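Local atomic coordinates of xenavidin (Xenopus tropicalis, PDB entry 2UZ2), a protein that binds biotin inside an eight-stranded antiparallel beta-barrel and, as a frog member of the avidin family, assembles into a tetramer. Residues N28-G33 against T52-L57. Sequence-based numbering, arbitrary orientation.
Sequences NGEFTG and TGYQKL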
loop_
_atom_site.group_PDB
_atom_site.type_symbol
_atom_site.label_atom_id
_atom_site.label_comp_id
_atom_site.label_asym_id
_atom_site.label_seq_id
_atom_site.Cartn_x
_atom_site.Cartn_y
_atom_site.Cartn_z
ATOM N N ASN B 28 -9.802 21.644 -16.395
ATOM C CA ASN B 28 -9.262 20.348 -16.814
ATOM C C ASN B 28 -9.088 19.464 -15.594
ATOM O O ASN B 28 -8.515 18.361 -15.683
ATOM C CB ASN B 28 -7.919 20.490 -17.540
ATOM C CG ASN B 28 -6.818 21.022 -16.672
ATOM O OD1 ASN B 28 -7.037 21.612 -15.597
ATOM N ND2 ASN B 28 -5.570 20.784 -17.113
ATOM N N GLY B 29 -9.524 19.982 -14.444
ATOM C CA GLY B 29 -9.414 19.235 -13.138
ATOM C C GLY B 29 -8.138 19.506 -12.355
ATOM O O GLY B 29 -7.977 19.062 -11.185
ATOM N N GLU B 30 -7.206 20.250 -12.951
ATOM C CA GLU B 30 -5.911 20.468 -12.271
ATOM C C GLU B 30 -6.097 21.388 -11.093
ATOM O O GLU B 30 -6.827 22.377 -11.175
ATOM C CB GLU B 30 -4.910 21.074 -13.261
ATOM C CG GLU B 30 -3.430 21.119 -12.751
ATOM C CD GLU B 30 -2.459 21.503 -13.887
ATOM O OE1 GLU B 30 -2.920 21.640 -15.052
ATOM O OE2 GLU B 30 -1.243 21.633 -13.615
ATOM N N PHE B 31 -5.409 21.100 -9.995
ATOM C CA PHE B 31 -5.469 21.989 -8.872
ATOM C C PHE B 31 -4.106 22.186 -8.243
ATOM O O PHE B 31 -3.182 21.366 -8.435
ATOM C CB PHE B 31 -6.548 21.555 -7.833
ATOM C CG PHE B 31 -6.331 20.208 -7.174
ATOM C CD1 PHE B 31 -5.460 20.084 -6.078
ATOM C CD2 PHE B 31 -7.036 19.077 -7.601
ATOM C CE1 PHE B 31 -5.283 18.846 -5.425
ATOM C CE2 PHE B 31 -6.858 17.810 -6.960
ATOM C CZ PHE B 31 -5.965 17.717 -5.856
ATOM N N THR B 32 -4.009 23.267 -7.482
ATOM C CA THR B 32 -2.785 23.587 -6.755
ATOM C C THR B 32 -3.149 24.027 -5.345
ATOM O O THR B 32 -4.287 24.405 -5.076
ATOM C CB THR B 32 -1.966 24.701 -7.437
ATOM O OG1 THR B 32 -2.645 25.949 -7.300
ATOM C CG2 THR B 32 -1.790 24.433 -8.919
ATOM N N GLY B 33 -2.181 23.956 -4.447
ATOM C CA GLY B 33 -2.415 24.374 -3.084
ATOM C C GLY B 33 -1.207 24.127 -2.218
ATOM O O GLY B 33 -0.064 24.119 -2.694
ATOM N N THR B 52 0.454 19.823 -6.149
ATOM C CA THR B 52 -0.242 19.892 -7.460
ATOM C C THR B 52 -0.974 18.569 -7.647
ATOM O O THR B 52 -0.482 17.507 -7.208
ATOM C CB THR B 52 0.738 20.070 -8.646
ATOM O OG1 THR B 52 -0.004 20.417 -9.828
ATOM C CG2 THR B 52 1.523 18.768 -8.931
ATOM N N GLY B 53 -2.139 18.611 -8.289
ATOM C CA GLY B 53 -2.851 17.373 -8.543
ATOM C C GLY B 53 -4.017 17.602 -9.471
ATOM O O GLY B 53 -4.087 18.623 -10.188
ATOM N N TYR B 54 -4.885 16.603 -9.498
ATOM C CA TYR B 54 -6.097 16.655 -10.348
ATOM C C TYR B 54 -7.253 16.032 -9.634
ATOM O O TYR B 54 -7.073 15.041 -8.907
ATOM C CB TYR B 54 -5.931 15.815 -11.589
ATOM C CG TYR B 54 -4.899 16.219 -12.595
ATOM C CD1 TYR B 54 -5.146 17.187 -13.561
ATOM C CD2 TYR B 54 -3.689 15.533 -12.586
ATOM C CE1 TYR B 54 -4.142 17.501 -14.509
ATOM C CE2 TYR B 54 -2.757 15.788 -13.464
ATOM C CZ TYR B 54 -2.932 16.742 -14.394
ATOM O OH TYR B 54 -1.904 16.943 -15.253
ATOM N N GLN B 55 -8.437 16.592 -9.896
ATOM C CA GLN B 55 -9.689 15.933 -9.550
ATOM C C GLN B 55 -10.506 15.695 -10.788
ATOM O O GLN B 55 -10.373 16.445 -11.776
ATOM C CB GLN B 55 -10.504 16.755 -8.546
ATOM C CG GLN B 55 -11.042 18.097 -9.057
ATOM C CD GLN B 55 -12.147 18.678 -8.209
ATOM O OE1 GLN B 55 -11.949 19.716 -7.581
ATOM N NE2 GLN B 55 -13.325 18.042 -8.188
ATOM N N LYS B 56 -11.365 14.696 -10.711
ATOM C CA LYS B 56 -12.507 14.624 -11.630
ATOM C C LYS B 56 -13.535 15.675 -11.250
ATOM O O LYS B 56 -13.715 15.963 -10.068
ATOM C CB LYS B 56 -13.172 13.270 -11.588
ATOM C CG LYS B 56 -12.234 12.142 -11.777
ATOM C CD LYS B 56 -11.634 12.114 -13.146
ATOM C CE LYS B 56 -10.468 11.216 -13.136
ATOM N NZ LYS B 56 -9.828 10.900 -14.479
ATOM N N LEU B 57 -14.212 16.237 -12.248
ATOM C CA LEU B 57 -15.251 17.246 -11.986
ATOM C C LEU B 57 -16.644 16.603 -12.063
ATOM O O LEU B 57 -17.526 17.061 -12.734
ATOM C CB LEU B 57 -15.060 18.444 -12.930
ATOM C CG LEU B 57 -13.794 19.235 -12.561
ATOM C CD1 LEU B 57 -13.438 20.206 -13.682
ATOM C CD2 LEU B 57 -13.997 20.032 -11.271
HETATM O O HOH W 1 -2.189 19.008 -16.826
#
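Phe31 lays its ring across the backbone of Gly53 and Tyr54, while its own N-H and C=O both bond to Gly53. Phe31 N donates to Gly53 O (2.8 Å, 167° at the hydrogen), and Gly53 N returns a bond to Phe31 O. From Phe31 CB, chi1 at 63° sets Phe31 CG between the backbone N and the carbonyl carbon, 4.1 Å from Gly53 O. Beyond it CD2 runs past Gln55 N, Phe31 CE2 presses to 3.2 Å from Tyr54 C, and at the tip Phe31 CZ comes to 4.0 Å from Tyr54 N. Gly53 CA lies over the face of the Phe31 ring, a CH-pi contact 4.2 Å from the centroid; a CB on Gly53 would sit tightly against Phe31 CZ. An alanine in place of Phe31 would probably leave a gap over Gly53 and strip Phe63 and Phe65 of a packing partner. The two segments belong to strands 30-36 and 49-55, antiparallel neighbours in the avidin barrel, and beside them Phe31 also meets Ile22 and Val25 of strand 19-25. Glu30 and Tyr54, a non-hydrogen-bonded pair, share the other face of the sheet with Thr52, whose hydroxyl bonds to Thr52 of the second subunit. Glu30 CB lies 3.9 Å from Tyr54 CE1, and a water joins Glu30 OE1 to Tyr54 OH. Asn28 closes an Asx turn, its OD1 accepting from Glu30 N. At Gly29, whose backbone angles call for glycine, the carbonyl O receives Gln55 N at 2.8 Å, while Gln55 NE2 donates to Lys56 O.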